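Local coordinates for protein photoreceptor-histidine kinase BphP (Stigmatella aurantiaca DW4/3-1, PDB 6BAF) that binds a bilin chromophore through its PAS and GAF domains and probably passes red and far-red light signals to its own histidine kinase part, at residues L20-E25 / Q101-L106; P26-T31 / D68-R73; L41-E46 / W84-V89; V117-F122 / P283-T288. All coordinates share one frame; numbering follows the deposited sequence. Where two conformers were deposited one is given.

Interaction 1 (L20-E25 / Q101-L106); sequences LLVLSE and QGRLIL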
loop_
_atom_site.group_PDB
_atom_site.type_symbol
_atom_site.label_atom_id
_atom_site.label_comp_id
_atom_site.label_asym_id
_atom_site.label_seq_id
_atom_site.Cartn_x
_atom_site.Cartn_y
_atom_site.Cartn_z
ATOM N N LEU A 20 -14.494 22.817 0.568
ATOM C CA LEU A 20 -13.182 23.370 0.873
ATOM C C LEU A 20 -13.296 24.380 2.012
ATOM O O LEU A 20 -14.133 25.284 1.960
ATOM C CB LEU A 20 -12.593 24.023 -0.358
ATOM C CG LEU A 20 -11.162 24.527 -0.158
ATOM C CD1 LEU A 20 -10.296 24.158 -1.357
ATOM C CD2 LEU A 20 -11.185 26.063 0.112
ATOM N N LEU A 21 -12.463 24.220 3.033
ATOM C CA LEU A 21 -12.312 25.175 4.123
ATOM C C LEU A 21 -10.872 25.668 4.163
ATOM O O LEU A 21 -9.949 24.916 3.852
ATOM C CB LEU A 21 -12.649 24.525 5.462
ATOM C CG LEU A 21 -13.975 23.779 5.561
ATOM C CD1 LEU A 21 -14.035 23.119 6.922
ATOM C CD2 LEU A 21 -15.177 24.735 5.360
ATOM N N VAL A 22 -10.659 26.935 4.540
ATOM C CA VAL A 22 -9.329 27.419 4.903
ATOM C C VAL A 22 -9.340 27.731 6.395
ATOM O O VAL A 22 -10.304 28.313 6.911
ATOM C CB VAL A 22 -8.905 28.643 4.090
ATOM C CG1 VAL A 22 -7.558 29.121 4.561
ATOM C CG2 VAL A 22 -8.870 28.324 2.580
ATOM N N LEU A 23 -8.281 27.312 7.088
ATOM C CA LEU A 23 -8.166 27.340 8.540
ATOM C C LEU A 23 -6.989 28.209 8.955
ATOM O O LEU A 23 -5.883 28.085 8.400
ATOM C CB LEU A 23 -7.950 25.928 9.093
ATOM C CG LEU A 23 -8.956 24.839 8.709
ATOM C CD1 LEU A 23 -8.472 23.511 9.285
ATOM C CD2 LEU A 23 -10.253 25.162 9.293
ATOM N N SER A 24 -7.193 29.058 9.961
ATOM C CA SER A 24 -6.019 29.795 10.406
ATOM C C SER A 24 -5.118 28.894 11.242
ATOM O O SER A 24 -5.550 27.886 11.799
ATOM C CB SER A 24 -6.413 31.002 11.257
ATOM O OG SER A 24 -6.968 30.532 12.482
ATOM N N GLU A 25 -3.882 29.326 11.415
ATOM C CA GLU A 25 -2.950 28.589 12.246
ATOM C C GLU A 25 -2.352 29.552 13.238
ATOM O O GLU A 25 -1.822 30.586 12.827
ATOM C CB GLU A 25 -1.850 27.976 11.384
ATOM C CG GLU A 25 -2.393 27.251 10.139
ATOM C CD GLU A 25 -1.268 26.714 9.245
ATOM O OE1 GLU A 25 -0.867 27.423 8.271
ATOM O OE2 GLU A 25 -0.769 25.602 9.541
ATOM N N GLN A 101 1.292 28.303 0.085
ATOM C CA GLN A 101 1.306 29.775 0.054
ATOM C C GLN A 101 0.798 30.365 1.367
ATOM O O GLN A 101 0.023 31.317 1.382
ATOM C CB GLN A 101 0.488 30.316 -1.116
ATOM C CG GLN A 101 0.980 29.857 -2.492
ATOM C CD GLN A 101 2.274 30.527 -2.899
ATOM O OE1 GLN A 101 2.688 31.503 -2.286
ATOM N NE2 GLN A 101 2.917 30.012 -3.943
ATOM N N GLY A 102 1.201 29.775 2.485
ATOM C CA GLY A 102 0.802 30.354 3.745
ATOM C C GLY A 102 -0.597 30.017 4.223
ATOM O O GLY A 102 -0.973 30.467 5.313
ATOM N N ARG A 103 -1.369 29.195 3.505
ATOM C CA ARG A 103 -2.701 28.869 3.981
ATOM C C ARG A 103 -2.816 27.373 4.250
ATOM O O ARG A 103 -2.128 26.538 3.649
ATOM C CB ARG A 103 -3.792 29.357 2.996
ATOM C CG ARG A 103 -3.667 30.878 2.613
ATOM C CD ARG A 103 -4.698 31.905 3.223
ATOM N NE ARG A 103 -5.232 31.611 4.564
ATOM C CZ ARG A 103 -5.960 32.449 5.334
ATOM N NH1 ARG A 103 -6.259 33.723 4.936
ATOM N NH2 ARG A 103 -6.381 31.998 6.522
ATOM N N LEU A 104 -3.680 27.047 5.205
ATOM C CA LEU A 104 -3.985 25.668 5.581
ATOM C C LEU A 104 -5.361 25.350 5.008
ATOM O O LEU A 104 -6.375 25.904 5.450
ATOM C CB LEU A 104 -3.976 25.497 7.099
ATOM C CG LEU A 104 -3.825 24.163 7.829
ATOM C CD1 LEU A 104 -4.572 24.125 9.147
ATOM C CD2 LEU A 104 -3.965 22.867 7.014
ATOM N N ILE A 105 -5.400 24.470 4.018
ATOM C CA ILE A 105 -6.617 24.160 3.283
ATOM C C ILE A 105 -7.053 22.757 3.669
ATOM O O ILE A 105 -6.247 21.816 3.618
ATOM C CB ILE A 105 -6.391 24.266 1.768
ATOM C CG1 ILE A 105 -6.035 25.705 1.402
ATOM C CG2 ILE A 105 -7.620 23.709 1.029
ATOM C CD1 ILE A 105 -5.591 25.923 -0.033
ATOM N N LEU A 106 -8.317 22.613 4.049
ATOM C CA LEU A 106 -8.883 21.323 4.422
ATOM C C LEU A 106 -10.012 21.021 3.446
ATOM O O LEU A 106 -10.971 21.802 3.331
ATOM C CB LEU A 106 -9.372 21.344 5.874
ATOM C CG LEU A 106 -10.231 20.173 6.344
ATOM C CD1 LEU A 106 -9.421 18.857 6.308
ATOM C CD2 LEU A 106 -10.781 20.458 7.757
HETATM O O HOH W 1 -4.655 29.465 6.672
HETATM O O HOH W 2 -2.201 29.863 7.583
#
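Leu21 and Leu106 form an antiparallel hydrogen-bonded pair, Leu21 N reaching Leu106 O at 2.9 Å and Leu106 N reaching Leu21 O at 2.8 Å, in strands running at 148° to each other. Beyond the non-hydrogen-bonded pair Val22–Ile105, Leu23 N donates to Leu104 O (2.9 Å). In the other direction a water intervenes: it donates to Leu23 O and accepts from Leu104 N, marking where the strands part. On one face of the sheet, Leu20 CD1 rests on Ile105 CG2 (3.6 Å) and Val22 CG2 on Ile105 CG1. In one of its two conformers the Arg103 chain, kinked midway along, crosses Val22 at about a right angle with NE against Val22 CG1; there NE also donates to the same water and NH1 bonds His226. The opposite face is a leucine layer: Leu23 CB meets Leu104 CD1 (3.8 Å), and Leu23 CD1 meets Leu106 CD2. Glu25, extended beyond CG, lays its carboxylate across Leu104 CB (CD to CB 3.7 Å). A second water joins Glu25 OE1 to Gly102 O, while Glu25 OE2 forms a salt bridge with Arg99. This is the centre of the antiparallel PAS sheet: strand 30-34 flanks strand 19-23, strand 90-100 flanks strand 103-110, and a later part of the chain supplies strand 218-222 to the same sheet.

Interaction 2 (P26-T31 / D68-R73); sequences PGLVLT and DLRSAR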
loop_
_atom_site.group_PDB
_atom_site.type_symbol
_atom_site.label_atom_id
_atom_site.label_comp_id
_atom_site.label_asym_id
_atom_site.label_seq_id
_atom_site.Cartn_x
_atom_site.Cartn_y
_atom_site.Cartn_z
ATOM N N PRO A 26 -2.323 29.182 14.530
ATOM C CA PRO A 26 -2.648 27.844 15.062
ATOM C C PRO A 26 -4.075 27.666 15.470
ATOM O O PRO A 26 -4.465 26.583 15.942
ATOM C CB PRO A 26 -1.757 27.734 16.304
ATOM C CG PRO A 26 -1.706 29.158 16.815
ATOM C CD PRO A 26 -1.590 30.001 15.516
ATOM N N GLY A 27 -4.869 28.715 15.319
ATOM C CA GLY A 27 -6.158 28.647 15.984
ATOM C C GLY A 27 -7.230 27.869 15.269
ATOM O O GLY A 27 -8.269 27.623 15.877
ATOM N N LEU A 28 -7.045 27.532 13.978
ATOM C CA LEU A 28 -8.050 26.764 13.219
ATOM C C LEU A 28 -9.379 27.493 13.149
ATOM O O LEU A 28 -10.452 26.874 13.205
ATOM C CB LEU A 28 -8.252 25.353 13.794
ATOM C CG LEU A 28 -6.936 24.553 13.919
ATOM C CD1 LEU A 28 -7.210 23.186 14.562
ATOM C CD2 LEU A 28 -6.160 24.438 12.580
ATOM N N VAL A 29 -9.321 28.823 13.006
ATOM C CA VAL A 29 -10.521 29.588 12.671
ATOM C C VAL A 29 -10.774 29.473 11.174
ATOM O O VAL A 29 -9.844 29.648 10.369
ATOM C CB VAL A 29 -10.340 31.072 13.088
ATOM C CG1 VAL A 29 -11.538 31.906 12.621
ATOM C CG2 VAL A 29 -10.121 31.193 14.602
ATOM N N LEU A 30 -12.036 29.237 10.775
ATOM C CA LEU A 30 -12.369 29.151 9.352
ATOM C C LEU A 30 -12.336 30.549 8.766
ATOM O O LEU A 30 -13.194 31.387 9.092
ATOM C CB LEU A 30 -13.759 28.558 9.112
ATOM C CG LEU A 30 -14.271 27.251 9.735
ATOM C CD1 LEU A 30 -15.304 26.515 8.862
ATOM C CD2 LEU A 30 -13.188 26.381 10.173
ATOM N N THR A 31 -11.398 30.798 7.861
ATOM C CA THR A 31 -11.389 32.069 7.150
ATOM C C THR A 31 -11.992 32.007 5.759
ATOM O O THR A 31 -12.245 33.064 5.168
ATOM C CB THR A 31 -9.954 32.575 7.014
ATOM O OG1 THR A 31 -9.253 31.676 6.159
ATOM C CG2 THR A 31 -9.276 32.625 8.403
ATOM N N ASP A 68 -3.641 16.730 14.417
ATOM C CA ASP A 68 -3.130 16.448 13.068
ATOM C C ASP A 68 -3.014 17.723 12.226
ATOM O O ASP A 68 -2.015 17.930 11.531
ATOM C CB ASP A 68 -4.037 15.447 12.346
ATOM C CG ASP A 68 -4.034 14.049 12.996
ATOM O OD1 ASP A 68 -3.091 13.737 13.784
ATOM O OD2 ASP A 68 -4.983 13.266 12.700
ATOM N N LEU A 69 -4.056 18.561 12.229
ATOM C CA LEU A 69 -4.036 19.792 11.429
ATOM C C LEU A 69 -2.907 20.722 11.832
ATOM O O LEU A 69 -2.372 21.454 10.981
ATOM C CB LEU A 69 -5.348 20.536 11.586
ATOM C CG LEU A 69 -6.545 20.366 10.670
ATOM C CD1 LEU A 69 -6.258 19.721 9.317
ATOM C CD2 LEU A 69 -7.757 19.835 11.374
ATOM N N ARG A 70 -2.523 20.719 13.112
ATOM C CA ARG A 70 -1.385 21.521 13.573
ATOM C C ARG A 70 -0.052 20.821 13.384
ATOM O O ARG A 70 0.995 21.406 13.677
ATOM C CB ARG A 70 -1.555 21.874 15.055
ATOM C CG ARG A 70 -2.648 22.875 15.290
ATOM C CD ARG A 70 -3.138 22.870 16.734
ATOM N NE ARG A 70 -4.113 23.937 16.910
ATOM C CZ ARG A 70 -5.149 23.863 17.730
ATOM N NH1 ARG A 70 -5.329 22.768 18.452
ATOM N NH2 ARG A 70 -6.011 24.876 17.824
ATOM N N SER A 71 -0.063 19.585 12.902
ATOM C CA SER A 71 1.115 18.745 13.048
ATOM C C SER A 71 2.247 19.212 12.162
ATOM O O SER A 71 3.397 19.269 12.606
ATOM C CB SER A 71 0.801 17.288 12.732
ATOM O OG SER A 71 2.020 16.648 12.414
ATOM N N ALA A 72 1.965 19.503 10.897
ATOM C CA ALA A 72 3.105 19.772 10.020
ATOM C C ALA A 72 4.061 18.587 10.040
ATOM O O ALA A 72 4.991 18.570 10.842
ATOM C CB ALA A 72 3.839 21.064 10.415
ATOM N N ARG A 73 3.924 17.731 9.031
ATOM C CA ARG A 73 3.835 16.265 9.076
ATOM C C ARG A 73 2.415 15.850 8.628
ATOM O O ARG A 73 2.130 14.666 8.396
ATOM C CB ARG A 73 4.157 15.677 10.449
ATOM C CG ARG A 73 4.731 14.278 10.280
ATOM C CD ARG A 73 4.730 13.308 11.492
ATOM N NE ARG A 73 4.572 11.972 10.900
ATOM C CZ ARG A 73 3.698 11.035 11.273
ATOM N NH1 ARG A 73 2.918 11.202 12.349
ATOM N NH2 ARG A 73 3.638 9.904 10.568
#
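Arg70 grips the carbonyl of Pro26 side-on, with both NE (2.8 Å to Pro26 O) and NH2 (3.0 Å to Pro26 O) donating to the one oxygen. That oxygen lies nearly in the guanidinium plane, so the pair of bonds fixes how the flat group is turned. NE approaches in the carbonyl plane, NH2 from slightly outside it, and both bonds are somewhat bent. The reach comes from the arginine's conformation: CG sits anti to the carbonyl carbon (chi1 -71°) and the chain then runs extended from CG to NE, carrying the guanidinium across to the turn. Leu28 supplies the apolar support. With its CG likewise anti to the carbonyl carbon (chi1 -54°), it puts CD1 3.8 Å from Arg70 CZ, over one guanidinium face and displaced toward the rim, and CD2 on Leu69 CB at 4.1 Å. A long, weak ion pair with Glu66 engages Arg70 NH1. The C-terminal end of helix 59-69 thus packs on the hairpin turn between strands 19-23 and 30-34 of the PAS sheet, with Leu69 packed inward on Leu23 of strand 19-23, Leu80 of strand 80-85 and Ala97 of strand 90-100.

Interaction 3 (L41-E46 / W84-V89); sequences LGNSAE and WRVDGV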
loop_
_atom_site.group_PDB
_atom_site.type_symbol
_atom_site.label_atom_id
_atom_site.label_comp_id
_atom_site.label_asym_id
_atom_site.label_seq_id
_atom_site.Cartn_x
_atom_site.Cartn_y
_atom_site.Cartn_z
ATOM N N LEU A 41 -22.575 19.965 4.260
ATOM C CA LEU A 41 -22.223 19.979 5.672
ATOM C C LEU A 41 -23.420 20.179 6.602
ATOM O O LEU A 41 -23.355 19.788 7.773
ATOM C CB LEU A 41 -21.200 21.101 5.919
ATOM C CG LEU A 41 -19.726 20.833 6.213
ATOM C CD1 LEU A 41 -19.202 19.561 5.582
ATOM C CD2 LEU A 41 -18.844 22.034 5.861
ATOM N N GLY A 42 -24.497 20.788 6.130
ATOM C CA GLY A 42 -25.558 21.168 7.035
ATOM C C GLY A 42 -25.378 22.516 7.698
ATOM O O GLY A 42 -26.156 22.846 8.594
ATOM N N ASN A 43 -24.384 23.312 7.287
ATOM C CA ASN A 43 -24.179 24.666 7.795
ATOM C C ASN A 43 -24.052 25.651 6.641
ATOM O O ASN A 43 -23.727 25.280 5.510
ATOM C CB ASN A 43 -22.927 24.768 8.660
ATOM C CG ASN A 43 -23.055 24.026 9.944
ATOM O OD1 ASN A 43 -22.518 22.938 10.092
ATOM N ND2 ASN A 43 -23.787 24.599 10.887
ATOM N N SER A 44 -24.316 26.924 6.934
ATOM C CA SER A 44 -24.154 27.996 5.951
ATOM C C SER A 44 -22.747 28.597 6.024
ATOM O O SER A 44 -22.006 28.395 6.991
ATOM C CB SER A 44 -25.169 29.097 6.198
ATOM O OG SER A 44 -25.044 29.527 7.545
ATOM N N ALA A 45 -22.385 29.366 4.989
ATOM C CA ALA A 45 -21.133 30.117 5.061
ATOM C C ALA A 45 -21.155 31.060 6.257
ATOM O O ALA A 45 -20.158 31.167 6.983
ATOM C CB ALA A 45 -20.861 30.882 3.762
ATOM N N GLU A 46 -22.309 31.689 6.525
ATOM C CA GLU A 46 -22.379 32.645 7.628
ATOM C C GLU A 46 -22.130 31.962 8.960
ATOM O O GLU A 46 -21.489 32.536 9.850
ATOM C CB GLU A 46 -23.736 33.367 7.649
ATOM C CG GLU A 46 -23.895 34.485 6.602
ATOM C CD GLU A 46 -24.246 33.977 5.183
ATOM O OE1 GLU A 46 -24.386 34.833 4.265
ATOM O OE2 GLU A 46 -24.385 32.732 4.984
ATOM N N TRP A 84 -18.467 15.390 11.314
ATOM C CA TRP A 84 -19.152 16.671 11.464
ATOM C C TRP A 84 -20.468 16.510 12.210
ATOM O O TRP A 84 -21.446 16.013 11.641
ATOM C CB TRP A 84 -19.409 17.293 10.099
ATOM C CG TRP A 84 -18.450 18.338 9.869
ATOM C CD1 TRP A 84 -17.127 18.173 9.569
ATOM C CD2 TRP A 84 -18.669 19.724 9.896
ATOM N NE1 TRP A 84 -16.503 19.384 9.422
ATOM C CE2 TRP A 84 -17.421 20.354 9.600
ATOM C CE3 TRP A 84 -19.778 20.499 10.112
ATOM C CZ2 TRP A 84 -17.260 21.715 9.528
ATOM C CZ3 TRP A 84 -19.609 21.848 10.040
ATOM C CH2 TRP A 84 -18.354 22.445 9.748
ATOM N N ARG A 85 -20.513 16.997 13.449
ATOM C CA ARG A 85 -21.738 17.013 14.250
ATOM C C ARG A 85 -22.458 18.332 14.014
ATOM O O ARG A 85 -22.027 19.380 14.498
ATOM C CB ARG A 85 -21.422 16.835 15.735
ATOM C CG ARG A 85 -22.660 16.594 16.620
ATOM C CD ARG A 85 -22.276 15.849 17.868
ATOM N NE ARG A 85 -22.276 14.417 17.579
ATOM C CZ ARG A 85 -21.992 13.457 18.463
ATOM N NH1 ARG A 85 -21.641 13.771 19.713
ATOM N NH2 ARG A 85 -22.020 12.179 18.077
ATOM N N VAL A 86 -23.566 18.292 13.288
ATOM C CA VAL A 86 -24.247 19.539 12.971
ATOM C C VAL A 86 -25.495 19.693 13.837
ATOM O O VAL A 86 -25.561 20.616 14.665
ATOM C CB VAL A 86 -24.556 19.655 11.463
ATOM C CG1 VAL A 86 -25.191 18.356 10.907
ATOM C CG2 VAL A 86 -25.417 20.869 11.193
ATOM N N ASP A 87 -26.486 18.811 13.705
ATOM C CA ASP A 87 -27.660 19.078 14.543
ATOM C C ASP A 87 -28.438 17.933 15.221
ATOM O O ASP A 87 -29.649 18.052 15.356
ATOM C CB ASP A 87 -28.667 19.900 13.716
ATOM C CG ASP A 87 -29.212 21.113 14.487
ATOM O OD1 ASP A 87 -29.641 22.096 13.831
ATOM O OD2 ASP A 87 -29.188 21.086 15.744
ATOM N N GLY A 88 -27.816 16.845 15.672
ATOM C CA GLY A 88 -26.451 16.426 15.406
ATOM C C GLY A 88 -26.486 15.007 15.916
ATOM O O GLY A 88 -26.233 14.840 17.111
ATOM N N VAL A 89 -26.762 13.965 15.116
ATOM C CA VAL A 89 -26.447 13.660 13.689
ATOM C C VAL A 89 -25.034 14.057 13.202
ATOM O O VAL A 89 -24.697 15.213 12.911
ATOM C CB VAL A 89 -27.547 14.150 12.663
ATOM C CG1 VAL A 89 -27.825 15.630 12.671
ATOM C CG2 VAL A 89 -27.158 13.703 11.248
#
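A CH-pi contact comes first: Leu41 CG sits over the six-membered ring of Trp84, 3.8 Å from its centroid and only 7° off the ring normal. The leucine branch CD2 continues across the same ring, lying 3.9 Å from Trp84 CH2. A polar atom meets the ring's edge instead. Asn43 OD1 lies in the indole plane, 3.1 Å from Trp84 CZ3, with the amide turned 58° against the ring. CG of Asn43 is anti to the carbonyl carbon (chi1 -68°), which directs the amide at Trp84. OD1 is buried with no hydrogen-bond partner, faced by the ring edge and a Val86 methyl, whereas ND2 is held by Gln47 OE1. Van der Waals packing makes up the rest. Val86 CG2 presses against Gly42 O (3.3 Å) and also nears Asn43 OD1 (3.7 Å), while Val86 CB lies by the buried, likewise partnerless Leu41 O. Gly42, with positive phi, ends helix 37-41; beyond it Ser44 N-caps helix 45-48 with its side chain while its own N donates to Gln47 OE1, consistent with a capping box. The inter-helix turn is thereby packed onto the end of strand 80-85, an outermost strand of the PAS sheet; the Phe56 ring meets Trp84 with planes nearly parallel, Leu108 of strand 103-110 touches both Leu41 and Trp84, and Phe93 of strand 90-100 packs on Leu41.

Interaction 4 (V117-F122 / P283-T288); sequences VPFLSF and PYEVRT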
loop_
_atom_site.group_PDB
_atom_site.type_symbol
_atom_site.label_atom_id
_atom_site.label_comp_id
_atom_site.label_asym_id
_atom_site.label_seq_id
_atom_site.Cartn_x
_atom_site.Cartn_y
_atom_site.Cartn_z
ATOM N N VAL A 117 -13.828 -3.019 5.188
ATOM C CA VAL A 117 -12.718 -2.607 6.050
ATOM C C VAL A 117 -11.889 -1.470 5.452
ATOM O O VAL A 117 -11.491 -1.527 4.275
ATOM C CB VAL A 117 -11.836 -3.820 6.394
ATOM C CG1 VAL A 117 -10.435 -3.406 6.764
ATOM C CG2 VAL A 117 -12.451 -4.605 7.546
ATOM N N PRO A 118 -11.626 -0.414 6.226
ATOM C CA PRO A 118 -10.848 0.714 5.695
ATOM C C PRO A 118 -9.458 0.249 5.286
ATOM O O PRO A 118 -8.798 -0.488 6.029
ATOM C CB PRO A 118 -10.792 1.702 6.877
ATOM C CG PRO A 118 -11.916 1.270 7.827
ATOM C CD PRO A 118 -11.992 -0.230 7.647
ATOM N N PHE A 119 -9.037 0.648 4.073
ATOM C CA PHE A 119 -7.676 0.545 3.557
ATOM C C PHE A 119 -7.319 -0.854 3.066
ATOM O O PHE A 119 -6.204 -1.039 2.541
ATOM C CB PHE A 119 -6.665 1.043 4.587
ATOM C CG PHE A 119 -6.847 2.505 4.888
ATOM C CD1 PHE A 119 -6.414 3.462 3.969
ATOM C CD2 PHE A 119 -7.540 2.917 6.030
ATOM C CE1 PHE A 119 -6.605 4.828 4.208
ATOM C CE2 PHE A 119 -7.751 4.280 6.281
ATOM C CZ PHE A 119 -7.270 5.236 5.374
ATOM N N LEU A 120 -8.241 -1.820 3.166
ATOM C CA LEU A 120 -8.042 -3.153 2.612
ATOM C C LEU A 120 -7.985 -3.109 1.096
ATOM O O LEU A 120 -7.125 -3.762 0.479
ATOM C CB LEU A 120 -9.158 -4.089 3.101
ATOM C CG LEU A 120 -9.065 -5.578 2.706
ATOM C CD1 LEU A 120 -7.652 -6.115 2.935
ATOM C CD2 LEU A 120 -10.063 -6.386 3.501
ATOM N N SER A 121 -8.848 -2.310 0.464
ATOM C CA SER A 121 -8.773 -2.188 -0.991
ATOM C C SER A 121 -7.443 -1.607 -1.443
ATOM O O SER A 121 -6.873 -2.058 -2.443
ATOM C CB SER A 121 -9.917 -1.325 -1.508
ATOM O OG SER A 121 -11.100 -1.747 -0.864
ATOM N N PHE A 122 -6.926 -0.599 -0.735
ATOM C CA PHE A 122 -5.623 -0.047 -1.123
ATOM C C PHE A 122 -4.520 -1.104 -1.010
ATOM O O PHE A 122 -3.665 -1.220 -1.895
ATOM C CB PHE A 122 -5.282 1.178 -0.258
ATOM C CG PHE A 122 -3.919 1.758 -0.519
ATOM C CD1 PHE A 122 -2.786 1.285 0.148
ATOM C CD2 PHE A 122 -3.770 2.810 -1.413
ATOM C CE1 PHE A 122 -1.526 1.826 -0.099
ATOM C CE2 PHE A 122 -2.516 3.372 -1.655
ATOM C CZ PHE A 122 -1.383 2.879 -1.007
ATOM N N PRO A 283 -13.528 6.549 -5.471
ATOM C CA PRO A 283 -13.263 6.661 -4.023
ATOM C C PRO A 283 -11.805 6.969 -3.697
ATOM O O PRO A 283 -10.870 6.683 -4.459
ATOM C CB PRO A 283 -13.647 5.279 -3.476
ATOM C CG PRO A 283 -14.422 4.599 -4.575
ATOM C CD PRO A 283 -13.978 5.203 -5.866
ATOM N N TYR A 284 -11.622 7.516 -2.497
ATOM C CA TYR A 284 -10.308 7.957 -2.039
ATOM C C TYR A 284 -9.256 6.857 -2.135
ATOM O O TYR A 284 -8.164 7.091 -2.666
ATOM C CB TYR A 284 -10.402 8.461 -0.595
ATOM C CG TYR A 284 -9.047 8.848 -0.053
ATOM C CD1 TYR A 284 -8.463 10.060 -0.407
ATOM C CD2 TYR A 284 -8.324 7.978 0.775
ATOM C CE1 TYR A 284 -7.191 10.417 0.052
ATOM C CE2 TYR A 284 -7.051 8.327 1.238
ATOM C CZ TYR A 284 -6.499 9.556 0.880
ATOM O OH TYR A 284 -5.240 9.909 1.343
ATOM N N GLU A 285 -9.554 5.659 -1.573
ATOM C CA GLU A 285 -8.611 4.540 -1.601
ATOM C C GLU A 285 -8.260 4.120 -3.028
ATOM O O GLU A 285 -7.130 3.693 -3.285
ATOM C CB GLU A 285 -9.173 3.317 -0.846
ATOM C CG GLU A 285 -9.121 3.374 0.693
ATOM C CD GLU A 285 -9.663 2.075 1.368
ATOM O OE1 GLU A 285 -10.581 2.173 2.241
ATOM O OE2 GLU A 285 -9.156 0.957 1.016
ATOM N N VAL A 286 -9.205 4.200 -3.965
ATOM C CA VAL A 286 -8.873 3.859 -5.354
ATOM C C VAL A 286 -7.985 4.934 -5.969
ATOM O O VAL A 286 -6.934 4.628 -6.560
ATOM C CB VAL A 286 -10.159 3.634 -6.166
ATOM C CG1 VAL A 286 -9.864 3.301 -7.630
ATOM C CG2 VAL A 286 -10.997 2.568 -5.516
ATOM N N ARG A 287 -8.365 6.216 -5.819
ATOM C CA ARG A 287 -7.543 7.283 -6.394
ATOM C C ARG A 287 -6.116 7.181 -5.903
ATOM O O ARG A 287 -5.165 7.248 -6.686
ATOM C CB ARG A 287 -8.083 8.675 -6.041
ATOM C CG ARG A 287 -9.392 9.007 -6.642
ATOM C CD ARG A 287 -9.608 10.532 -6.675
ATOM N NE ARG A 287 -9.223 11.271 -5.466
ATOM C CZ ARG A 287 -10.057 11.586 -4.480
ATOM N NH1 ARG A 287 -11.319 11.175 -4.536
ATOM N NH2 ARG A 287 -9.621 12.296 -3.434
ATOM N N THR A 288 -5.953 6.996 -4.598
ATOM C CA THR A 288 -4.619 6.926 -4.005
ATOM C C THR A 288 -3.845 5.688 -4.468
ATOM O O THR A 288 -2.619 5.742 -4.647
ATOM C CB THR A 288 -4.786 6.948 -2.495
ATOM O OG1 THR A 288 -5.790 7.931 -2.204
ATOM C CG2 THR A 288 -3.564 7.437 -1.895
#
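Phe122 and Glu285 bring two helix starts together, their CA atoms 5.5 Å apart, in the helical bundle by which phytochromes of this type commonly pair their subunits. Phe119, at the N-cap of helix 120-135, has a positive phi (79°), and Pro283 holds the N-cap place of helix 284-300. The Glu285 carboxylate spans the first of these starts. Its OE1 accepts from Phe119 N at 2.8 Å, met from above the carboxylate plane, and its OE2 accepts from Phe122 N at 3.2 Å through the anti lone pair. CG anti to the carbonyl carbon (chi1 -77°) and an extended chain beyond it deliver the carboxylate there, where the positive end of the helix dipole would probably stabilise its charge. Ser121 CB lies 3.5 Å from Glu285 OE2. The Phe119 ring lies obliquely by Glu285 CG. Phe122 turns the edge of its ring to the second helix, CE2 standing 3.8 Å from Thr288 O. The second subunit packs against the same place: Phe123 of that subunit meets Phe122 edge-to-face and also touches the Phe119 ring, and its Arg127 packs on Thr288. Arg287, two residues after Glu285, forms a salt bridge with Glu109 of strand 103-110. Within helix 284-300, Thr288 OG1 stands 3.5 Å above the centre of the Tyr284 ring and donates to Tyr284 O at 2.6 Å.

Interactions 1 and 2 adjoin, their centres 8 Å apart: Ser24 N lies 2.7 Å from Val29 O and Val22 O 2.9 Å from Thr31 N, both probable hydrogen bonds, while Leu23 packs on Leu30. Interaction 3 reaches the same PAS sheet about 19 Å from interaction 1, centre to centre. Interactions 2 and 3 both lie inside the chain loop that interaction 1 closes, and their segments alternate along the sequence. Interaction 4 stands apart in the helical bundle, its centre about 25 Å from that of interaction 1, and adds the subunit interface. The Leu20 side chain, in interaction 1, is about 14 Å from the bilin, too far to touch it.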